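Local coordinates for putative major capsid protein (Cafeteriavirus-dependent mavirus, PDB 6G44) that probably builds the icosahedral capsid shell of the virophage mavirus, as a double jelly-roll major capsid protein whose copies associate in threes, at residues I35-S40 and P219-N224; A81-I86 and N240-A245; C145-E150 and N160-Q165; R176-N181 and I198-D203. All blocks are in the same frame, centred on the assembly; numbering follows the deposited sequence.

Contact 1. Residues I35-S40 and P219-N224; sequences IGIPYS and PVPFRN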
# COMPACT_ATOMS: atom_id res chain seq x y z
N ILE C 35 -15.51 -8.10 -24.05
CA ILE C 35 -16.21 -6.89 -24.44
C ILE C 35 -15.90 -5.88 -23.34
O ILE C 35 -15.59 -6.26 -22.23
CB ILE C 35 -17.73 -7.08 -24.63
CG1 ILE C 35 -18.40 -7.62 -23.35
CG2 ILE C 35 -18.00 -8.01 -25.80
CD1 ILE C 35 -19.92 -7.59 -23.38
N GLY C 36 -15.98 -4.59 -23.67
CA GLY C 36 -15.61 -3.55 -22.70
C GLY C 36 -16.17 -2.22 -23.09
O GLY C 36 -16.70 -2.06 -24.18
N ILE C 37 -16.06 -1.26 -22.19
CA ILE C 37 -16.56 0.09 -22.44
C ILE C 37 -15.51 0.81 -23.27
O ILE C 37 -14.37 0.91 -22.85
CB ILE C 37 -16.83 0.81 -21.13
CG1 ILE C 37 -17.93 0.05 -20.36
CG2 ILE C 37 -17.23 2.27 -21.40
CD1 ILE C 37 -18.36 0.69 -19.05
N PRO C 38 -15.86 1.28 -24.47
CA PRO C 38 -14.85 1.86 -25.33
C PRO C 38 -14.41 3.28 -24.99
O PRO C 38 -15.07 4.00 -24.21
CB PRO C 38 -15.51 1.86 -26.71
CG PRO C 38 -16.94 1.63 -26.51
CD PRO C 38 -17.19 1.20 -25.12
N TYR C 39 -13.30 3.67 -25.59
CA TYR C 39 -12.73 5.00 -25.51
C TYR C 39 -12.88 5.79 -26.81
O TYR C 39 -12.41 6.91 -26.89
CB TYR C 39 -11.26 4.91 -25.08
CG TYR C 39 -11.06 4.85 -23.59
CD1 TYR C 39 -11.33 3.71 -22.84
CD2 TYR C 39 -10.59 5.96 -22.93
CE1 TYR C 39 -11.13 3.71 -21.45
CE2 TYR C 39 -10.38 5.97 -21.58
CZ TYR C 39 -10.67 4.87 -20.85
OH TYR C 39 -10.42 5.02 -19.49
N SER C 40 -13.53 5.19 -27.80
CA SER C 40 -13.99 5.88 -28.99
C SER C 40 -15.27 6.67 -28.64
O SER C 40 -15.98 6.36 -27.69
CB SER C 40 -14.27 4.82 -30.07
OG SER C 40 -15.19 3.88 -29.60
N PRO C 219 -18.04 1.96 -13.28
CA PRO C 219 -19.38 2.42 -12.94
C PRO C 219 -20.44 1.90 -13.91
O PRO C 219 -20.17 1.77 -15.11
CB PRO C 219 -19.27 3.96 -13.06
CG PRO C 219 -18.21 4.18 -14.06
CD PRO C 219 -17.27 3.00 -13.99
N VAL C 220 -21.62 1.61 -13.37
CA VAL C 220 -22.77 1.24 -14.20
C VAL C 220 -23.13 2.45 -15.10
O VAL C 220 -23.27 3.57 -14.60
CB VAL C 220 -23.96 0.83 -13.34
CG1 VAL C 220 -25.15 0.48 -14.22
CG2 VAL C 220 -23.57 -0.38 -12.49
N PRO C 221 -23.25 2.25 -16.43
CA PRO C 221 -23.62 3.33 -17.34
C PRO C 221 -25.06 3.82 -17.15
O PRO C 221 -25.91 3.08 -16.67
CB PRO C 221 -23.51 2.65 -18.72
CG PRO C 221 -22.69 1.44 -18.52
CD PRO C 221 -23.01 0.99 -17.14
N PHE C 222 -25.27 5.07 -17.54
CA PHE C 222 -26.62 5.62 -17.73
C PHE C 222 -27.12 5.33 -19.15
O PHE C 222 -26.33 5.16 -20.05
CB PHE C 222 -26.62 7.11 -17.42
CG PHE C 222 -26.38 7.38 -15.96
CD1 PHE C 222 -27.39 7.10 -15.04
CD2 PHE C 222 -25.17 7.88 -15.52
CE1 PHE C 222 -27.18 7.32 -13.70
CE2 PHE C 222 -24.97 8.10 -14.16
CZ PHE C 222 -25.97 7.81 -13.28
N ARG C 223 -28.44 5.28 -19.31
CA ARG C 223 -29.11 4.86 -20.54
C ARG C 223 -30.01 6.00 -21.08
O ARG C 223 -30.87 6.49 -20.35
CB ARG C 223 -29.96 3.59 -20.24
CG ARG C 223 -30.84 3.07 -21.40
CD ARG C 223 -31.81 1.98 -21.02
NE ARG C 223 -32.61 2.27 -19.82
CZ ARG C 223 -33.32 1.37 -19.17
NH1 ARG C 223 -33.43 0.14 -19.65
NH2 ARG C 223 -33.96 1.71 -18.06
N ASN C 224 -29.82 6.35 -22.34
CA ASN C 224 -30.79 7.14 -23.12
C ASN C 224 -31.10 8.47 -22.46
O ASN C 224 -32.25 8.80 -22.21
CB ASN C 224 -32.08 6.32 -23.36
CG ASN C 224 -31.85 5.08 -24.18
OD1 ASN C 224 -30.87 4.97 -24.93
ND2 ASN C 224 -32.79 4.11 -24.06

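Contact 2. Residues A81-I86 and N240-A245; sequences AEIKNI and NMIGIA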
# COMPACT_ATOMS: atom_id res chain seq x y z
N ALA C 81 -3.47 31.00 -12.65
CA ALA C 81 -3.47 31.66 -11.36
C ALA C 81 -2.28 32.58 -11.26
O ALA C 81 -1.15 32.15 -11.50
CB ALA C 81 -3.43 30.64 -10.23
N GLU C 82 -2.53 33.84 -10.89
CA GLU C 82 -1.46 34.78 -10.58
C GLU C 82 -1.42 34.99 -9.09
O GLU C 82 -2.40 35.40 -8.50
CB GLU C 82 -1.68 36.13 -11.28
CG GLU C 82 -0.52 37.10 -11.02
CD GLU C 82 -0.60 38.41 -11.80
OE1 GLU C 82 0.40 39.14 -11.78
OE2 GLU C 82 -1.65 38.71 -12.39
N ILE C 83 -0.27 34.68 -8.48
CA ILE C 83 -0.09 34.81 -7.04
C ILE C 83 0.82 35.99 -6.79
O ILE C 83 1.96 36.02 -7.28
CB ILE C 83 0.58 33.54 -6.42
CG1 ILE C 83 -0.27 32.31 -6.77
CG2 ILE C 83 0.78 33.76 -4.94
CD1 ILE C 83 0.41 30.99 -6.47
N LYS C 84 0.30 36.96 -6.02
CA LYS C 84 1.04 38.19 -5.71
C LYS C 84 1.39 38.29 -4.23
O LYS C 84 0.81 37.58 -3.39
CB LYS C 84 0.19 39.41 -6.10
CG LYS C 84 -0.23 39.43 -7.56
CD LYS C 84 -1.13 40.63 -7.85
CE LYS C 84 -1.96 40.41 -9.09
NZ LYS C 84 -3.18 41.28 -9.12
N ASN C 85 2.33 39.19 -3.94
CA ASN C 85 2.80 39.52 -2.56
C ASN C 85 3.84 38.53 -2.04
O ASN C 85 4.05 38.43 -0.83
CB ASN C 85 1.65 39.66 -1.53
CG ASN C 85 0.60 40.67 -1.94
OD1 ASN C 85 0.86 41.57 -2.76
ND2 ASN C 85 -0.60 40.51 -1.39
N ILE C 86 4.54 37.86 -2.96
CA ILE C 86 5.62 36.94 -2.61
C ILE C 86 6.91 37.72 -2.45
O ILE C 86 7.32 38.41 -3.37
CB ILE C 86 5.81 35.86 -3.70
CG1 ILE C 86 4.50 35.11 -3.98
CG2 ILE C 86 6.90 34.88 -3.29
CD1 ILE C 86 4.58 34.26 -5.22
N ASN C 240 -10.78 28.19 -2.92
CA ASN C 240 -11.22 26.82 -3.12
C ASN C 240 -10.19 25.92 -3.75
O ASN C 240 -10.18 24.72 -3.44
CB ASN C 240 -12.54 26.80 -3.87
CG ASN C 240 -13.68 27.29 -3.00
OD1 ASN C 240 -13.62 27.21 -1.77
ND2 ASN C 240 -14.73 27.80 -3.63
N MET C 241 -9.31 26.45 -4.56
CA MET C 241 -8.40 25.64 -5.40
C MET C 241 -6.93 25.68 -5.01
O MET C 241 -6.26 24.69 -5.15
CB MET C 241 -8.50 26.05 -6.88
CG MET C 241 -9.88 25.89 -7.45
SD MET C 241 -9.93 26.05 -9.23
CE MET C 241 -9.36 27.73 -9.44
N ILE C 242 -6.40 26.85 -4.63
CA ILE C 242 -4.98 27.10 -4.56
C ILE C 242 -4.43 26.90 -3.15
O ILE C 242 -4.96 27.41 -2.18
CB ILE C 242 -4.68 28.55 -5.06
CG1 ILE C 242 -5.23 28.74 -6.49
CG2 ILE C 242 -3.19 28.88 -4.97
CD1 ILE C 242 -4.53 27.93 -7.57
N GLY C 243 -3.37 26.11 -3.08
CA GLY C 243 -2.60 25.95 -1.86
C GLY C 243 -1.22 26.56 -1.90
O GLY C 243 -0.49 26.41 -2.88
N ILE C 244 -0.87 27.25 -0.80
CA ILE C 244 0.43 27.91 -0.64
C ILE C 244 0.95 27.53 0.74
O ILE C 244 0.27 27.73 1.73
CB ILE C 244 0.35 29.46 -0.79
CG1 ILE C 244 -0.27 29.83 -2.15
CG2 ILE C 244 1.74 30.04 -0.66
CD1 ILE C 244 -0.59 31.30 -2.32
N ALA C 245 2.15 26.95 0.77
CA ALA C 245 2.80 26.59 2.03
C ALA C 245 2.89 27.78 2.98
O ALA C 245 3.08 28.93 2.56
CB ALA C 245 4.17 26.02 1.79

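Contact 3. Residues C145-E150 and N160-Q165; sequences CSDVDE and NNPYRQ. With SO4 (sulfate ion), chain K.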
# COMPACT_ATOMS: atom_id res chain seq x y z
N CYS C 145 -5.56 15.32 -7.00
CA CYS C 145 -5.16 15.93 -5.74
C CYS C 145 -5.95 15.26 -4.63
O CYS C 145 -6.88 15.86 -4.07
CB CYS C 145 -5.47 17.42 -5.80
SG CYS C 145 -4.41 18.28 -6.98
N SER C 146 -5.57 14.02 -4.30
CA SER C 146 -6.32 13.19 -3.36
C SER C 146 -5.75 13.13 -1.96
O SER C 146 -6.44 12.67 -1.06
CB SER C 146 -6.50 11.77 -3.88
OG SER C 146 -5.26 11.15 -4.11
N ASP C 147 -4.53 13.59 -1.75
CA ASP C 147 -3.94 13.59 -0.42
C ASP C 147 -4.69 14.59 0.46
O ASP C 147 -4.94 15.72 0.00
CB ASP C 147 -2.46 13.95 -0.52
CG ASP C 147 -1.78 14.07 0.81
OD1 ASP C 147 -1.80 15.20 1.37
OD2 ASP C 147 -1.22 13.07 1.30
N VAL C 148 -5.02 14.18 1.69
CA VAL C 148 -5.76 14.98 2.65
C VAL C 148 -4.80 15.46 3.73
O VAL C 148 -4.03 14.66 4.29
CB VAL C 148 -6.94 14.16 3.22
CG1 VAL C 148 -7.61 14.88 4.37
CG2 VAL C 148 -7.95 13.82 2.14
N ASP C 149 -4.87 16.75 4.05
CA ASP C 149 -3.97 17.34 5.03
C ASP C 149 -4.16 16.73 6.42
O ASP C 149 -5.28 16.53 6.91
CB ASP C 149 -4.24 18.84 5.20
CG ASP C 149 -3.92 19.65 3.97
OD1 ASP C 149 -2.99 19.31 3.25
OD2 ASP C 149 -4.60 20.68 3.76
N GLU C 150 -3.03 16.43 7.07
CA GLU C 150 -3.05 15.92 8.43
C GLU C 150 -2.97 17.00 9.48
O GLU C 150 -3.49 16.82 10.58
CB GLU C 150 -1.90 14.92 8.63
CG GLU C 150 -2.02 13.69 7.74
CD GLU C 150 -1.41 13.81 6.35
OE1 GLU C 150 -0.86 14.90 6.01
OE2 GLU C 150 -1.49 12.80 5.59
N ASN C 160 6.47 15.84 5.42
CA ASN C 160 5.05 15.62 5.13
C ASN C 160 4.51 16.92 4.54
O ASN C 160 3.98 17.81 5.24
CB ASN C 160 4.26 15.20 6.36
CG ASN C 160 2.83 14.84 5.99
OD1 ASN C 160 2.62 14.15 5.02
ND2 ASN C 160 1.85 15.36 6.74
N ASN C 161 4.65 17.02 3.23
CA ASN C 161 4.37 18.27 2.51
C ASN C 161 3.73 17.91 1.19
O ASN C 161 4.42 17.49 0.27
CB ASN C 161 5.68 19.04 2.27
CG ASN C 161 5.50 20.23 1.36
OD1 ASN C 161 4.37 20.63 1.09
ND2 ASN C 161 6.62 20.79 0.86
N PRO C 162 2.42 18.12 1.07
CA PRO C 162 1.73 17.77 -0.17
C PRO C 162 2.12 18.67 -1.35
O PRO C 162 1.79 18.35 -2.48
CB PRO C 162 0.26 17.92 0.18
CG PRO C 162 0.25 18.98 1.21
CD PRO C 162 1.49 18.77 2.02
N TYR C 163 2.86 19.77 -1.10
CA TYR C 163 3.34 20.58 -2.24
C TYR C 163 4.73 20.21 -2.71
O TYR C 163 5.26 20.86 -3.60
CB TYR C 163 3.16 22.09 -1.95
CG TYR C 163 1.75 22.40 -1.52
CD1 TYR C 163 0.63 21.84 -2.16
CD2 TYR C 163 1.50 23.25 -0.43
CE1 TYR C 163 -0.66 22.07 -1.71
CE2 TYR C 163 0.20 23.50 0.01
CZ TYR C 163 -0.87 22.92 -0.63
OH TYR C 163 -2.17 23.09 -0.23
N ARG C 164 5.23 19.05 -2.25
CA ARG C 164 6.47 18.54 -2.80
C ARG C 164 6.07 18.22 -4.28
O ARG C 164 5.03 17.62 -4.59
CB ARG C 164 6.82 17.19 -2.14
CG ARG C 164 7.60 17.40 -0.84
CD ARG C 164 7.63 16.20 0.12
NE ARG C 164 8.48 15.11 -0.40
CZ ARG C 164 8.62 13.90 0.12
NH1 ARG C 164 7.98 13.52 1.23
NH2 ARG C 164 9.40 13.02 -0.48
N GLN C 165 6.96 18.65 -5.16
CA GLN C 165 6.76 18.36 -6.59
C GLN C 165 7.03 16.89 -6.88
O GLN C 165 7.46 16.13 -5.99
CB GLN C 165 7.57 19.30 -7.43
CG GLN C 165 9.05 19.23 -7.33
CD GLN C 165 9.68 20.24 -8.30
OE1 GLN C 165 10.57 19.91 -9.05
NE2 GLN C 165 9.23 21.51 -8.24
S SO4 K . 10.27 10.32 2.18
O1 SO4 K . 11.38 11.22 2.59
O2 SO4 K . 8.95 10.95 2.47
O3 SO4 K . 10.42 9.05 2.96
O4 SO4 K . 10.44 10.08 0.71
O HOH W 1 0.52 12.56 3.79

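Contact 4. Residues R176-N181 and I198-D203; sequences RGLGCN and IDFVVD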
# COMPACT_ATOMS: atom_id res chain seq x y z
N ARG C 176 -0.03 16.91 -3.95
CA ARG C 176 -0.89 17.87 -4.67
C ARG C 176 -0.06 18.97 -5.32
O ARG C 176 -0.60 20.04 -5.68
CB ARG C 176 -1.91 18.48 -3.70
CG ARG C 176 -2.73 17.47 -2.91
CD ARG C 176 -3.95 18.08 -2.20
NE ARG C 176 -3.60 19.24 -1.35
CZ ARG C 176 -3.34 19.21 -0.04
NH1 ARG C 176 -3.35 18.08 0.66
NH2 ARG C 176 -3.01 20.33 0.58
N GLY C 177 1.23 18.69 -5.50
CA GLY C 177 2.18 19.68 -5.98
C GLY C 177 2.32 19.66 -7.48
O GLY C 177 1.67 18.89 -8.18
N LEU C 178 3.23 20.51 -7.95
CA LEU C 178 3.45 20.65 -9.39
C LEU C 178 4.22 19.45 -9.93
O LEU C 178 4.95 18.78 -9.18
CB LEU C 178 4.20 21.94 -9.68
CG LEU C 178 3.56 23.20 -9.11
CD1 LEU C 178 4.45 24.41 -9.37
CD2 LEU C 178 2.14 23.40 -9.61
N GLY C 179 4.06 19.15 -11.20
CA GLY C 179 4.92 18.16 -11.84
C GLY C 179 4.73 16.75 -11.32
O GLY C 179 5.66 15.98 -11.30
N CYS C 180 3.52 16.41 -10.87
CA CYS C 180 3.29 15.07 -10.29
C CYS C 180 2.04 14.40 -10.89
O CYS C 180 2.19 13.50 -11.73
CB CYS C 180 3.23 15.13 -8.77
SG CYS C 180 3.35 13.47 -8.02
N ASN C 181 0.85 14.83 -10.50
CA ASN C 181 -0.39 14.21 -10.97
C ASN C 181 -1.20 15.02 -11.98
O ASN C 181 -2.06 14.46 -12.65
CB ASN C 181 -1.28 13.88 -9.79
CG ASN C 181 -0.61 12.97 -8.81
OD1 ASN C 181 0.07 12.01 -9.23
ND2 ASN C 181 -0.75 13.23 -7.51
N ILE C 198 0.92 30.67 -12.96
CA ILE C 198 0.95 29.22 -13.19
C ILE C 198 -0.34 28.80 -13.91
O ILE C 198 -1.45 29.10 -13.46
CB ILE C 198 1.08 28.42 -11.86
CG1 ILE C 198 2.24 28.96 -11.05
CG2 ILE C 198 1.24 26.92 -12.16
CD1 ILE C 198 2.38 28.39 -9.67
N ASP C 199 -0.18 28.08 -15.02
CA ASP C 199 -1.28 27.45 -15.72
C ASP C 199 -1.51 26.08 -15.08
O ASP C 199 -0.54 25.35 -14.79
CB ASP C 199 -0.97 27.23 -17.20
CG ASP C 199 -0.57 28.51 -17.92
OD1 ASP C 199 -0.95 29.62 -17.46
OD2 ASP C 199 0.14 28.40 -18.95
N PHE C 200 -2.76 25.74 -14.86
CA PHE C 200 -3.18 24.42 -14.32
C PHE C 200 -4.21 23.77 -15.24
O PHE C 200 -5.05 24.47 -15.84
CB PHE C 200 -3.85 24.58 -12.97
CG PHE C 200 -2.95 25.04 -11.86
CD1 PHE C 200 -2.29 24.12 -11.07
CD2 PHE C 200 -2.80 26.39 -11.56
CE1 PHE C 200 -1.50 24.53 -10.04
CE2 PHE C 200 -1.98 26.81 -10.53
CZ PHE C 200 -1.35 25.87 -9.74
N VAL C 201 -4.21 22.44 -15.29
CA VAL C 201 -5.28 21.65 -15.90
C VAL C 201 -5.59 20.53 -14.91
O VAL C 201 -4.66 19.80 -14.51
CB VAL C 201 -4.90 21.04 -17.24
CG1 VAL C 201 -6.07 20.30 -17.84
CG2 VAL C 201 -4.43 22.09 -18.22
N VAL C 202 -6.84 20.38 -14.53
CA VAL C 202 -7.28 19.30 -13.60
C VAL C 202 -8.50 18.61 -14.17
O VAL C 202 -9.47 19.31 -14.55
CB VAL C 202 -7.63 19.86 -12.21
CG1 VAL C 202 -8.22 18.78 -11.30
CG2 VAL C 202 -6.40 20.50 -11.59
N ASP C 203 -8.49 17.28 -14.20
CA ASP C 203 -9.61 16.44 -14.70
C ASP C 203 -10.06 15.60 -13.49
O ASP C 203 -9.36 14.65 -13.12
CB ASP C 203 -9.11 15.57 -15.87
CG ASP C 203 -10.16 14.67 -16.50
OD1 ASP C 203 -11.16 14.35 -15.84
OD2 ASP C 203 -9.97 14.25 -17.69

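Contact 1. Residues I35-S40 and P219-N224
A sparse apolar contact joins Ile37 to Pro221 in the first jelly roll of this double jelly-roll capsid protein, close to where three subunits meet. The loop 35-40 runs between strands 29-34 and 43-45, while 219-224 covers the lead-in and first residues of strand 222-235, whose backbone pairs with Thr69 and Asn67. Only 65 Å² is buried between the two segments, and the nearest alpha carbons, those of Ile37 and Pro221, stay 9.3 Å apart, so a single side chain has to bridge the distance. Ile37 does this with its longer branch: CG1 stands anti to the carbonyl carbon (chi1 -62°) and CD1 continues the extension (chi2 -177°), which carries the methyl across to the pyrrolidine ring. Ile37 also touches Gln271 and Trp273 of strand 258-273. Other copies of the protein complete the surroundings: Tyr21 of the third subunit packs on Ile37 and its Trp23 on Pro221, whereas Asp432 of the second subunit covers Pro38. Ile37 and Pro221 thus also face the third subunit. The terminal methyl, Ile37 CD1, lies 4.4 Å from Pro221 CG and 4.5 Å from the carbonyl oxygen Pro219 O.

Contact 2. Residues A81-I86 and N240-A245
Ala81 opens the contact with its one methyl, CB, which points at the opposite segment and meets Ile242 CD1 at 4.0 Å. Its backbone is paired with Ile198 of the neighbouring strand 195-205. Two residues on, Ile83 faces the same way and divides its branches between two partners. Its CD1 lies 4.4 Å from Ile242 CG2, a looser approach, while its CG2 comes to 3.8 Å from Ile244 CD1. Ile83 and Ile244 reach toward each other tip to tip, and the extended outer torsion of Ile244 (chi2 171°) sends its terminal methyl out to that meeting point. This is layer-on-layer packing in a jelly roll: strand 74-84 belongs to the large antiparallel sheet, and the short strand 242-244, paired with 96-98, lies against its inner face. The axes of segments 81-84 and 242-244 approach to 10.3 Å and run at 31° to each other, a spacing occupied by aliphatic side chains, with the Phe200 ring beside Ala81. Ile96 adds to it, touching both Ile83 and Ile244. Lys84, at the end of the strand, points from the other face and forms a salt bridge with Asp260.

Contact 3. Residues C145-E150 and N160-Q165
The firm end of this contact is the bond between Asn160 and Glu150, where ND2 donates to OE1 at 2.8 Å in an almost straight line (178°). The acceptor lies in the plane of the Asn160 amide, but the donor stands well above the carboxylate plane, and the two flat groups are turned 59° apart. Asn160 places its amide there by holding CG anti to the backbone N (chi1 -174°), and Glu150 bends at chi2 to meet it. A water lies within hydrogen-bonding distance of both Glu150 OE2 and Asn160 OD1, 2.9 Å from the latter; Lys389 forms a salt bridge with that OE2. Both segments come from the long loop between helix 136-142 and strand 183-186, where Asn161 to Arg164 form a type I beta turn. An Asx turn is built into it, Asn161 OD1 accepting from Tyr163 N. The looser part lies at Pro162, which two acids merely touch: Asp147 OD1 is 3.6 Å from Pro162 CB, and Asp149 OD1, held by Arg176, is 3.8 Å from Pro162 CG. Pro162 CG also sits over one face of the Tyr163 ring. Away from the partner segment, Arg164 NH1 bonds at 3.0 Å to O2 of a sulfate probably left by the crystallisation liquor, while NH2 reaches O4 only weakly. Arg164 NH1 of the second subunit binds the same sulfate.

Contact 4. Residues R176-N181 and I198-D203
Leu178 turns CG anti to its carbonyl carbon (chi1 -54°); CD1 takes the extended place (chi2 176°), and the second methyl, CD2, branches off toward strand 195-205. Phe200 likewise holds its ring anti to the carbonyl carbon, and although its beta carbon sets off to the side, the ring swings back to the loop. The two side chains cross at about a right angle, with Leu178 CD2 3.8 Å from Phe200 CE1, the methyl approaching the ring obliquely. The same methyl has a more distant neighbour in Ile198 CG2, at 4.4 Å, and two residues of the strand jointly receive one leucine branch. Ile198 CG2 in turn covers one face of the Phe200 ring, 3.6 Å above its plane and offset toward the rim. Tyr184 and Ile186 of the adjacent strand 183-186 close over Leu178 as well, and Phe79 meets the Phe200 ring with the planes inclined at about 30°. Gly179 takes a positive phi, which suits glycine, as the chain turns off toward Cys180, whose carbonyl oxygen bonds to Ser392 of the second subunit. What results is a loop packed by one apolar side chain onto the inner face of a jelly-roll sheet, in the first of the protein's two jelly rolls.

From the N terminus, the chain passes 35-40 first and closes contact 1 only at 219-224, after 178 intervening residues. Contact 2 opens within that span, at 81-86, but closes beyond it at 240-245, so contacts 1 and 2 cross. Contacts 3 and 4 fall within both loops and follow one another in series, each closed over a short distance. Contacts 2, 3 and 4 form a continuous cluster: Ile242 CD1 packs on Phe200, Pro162 O probably bonds to Arg176 N, and Tyr163 packs on Gly243. Sheet, loop and short strand are thereby tied together, whereas contact 1 stands apart, its centre 28 Å or more from the others. Contacts 1, 3 and 4 reach other subunits; contact 2 does not.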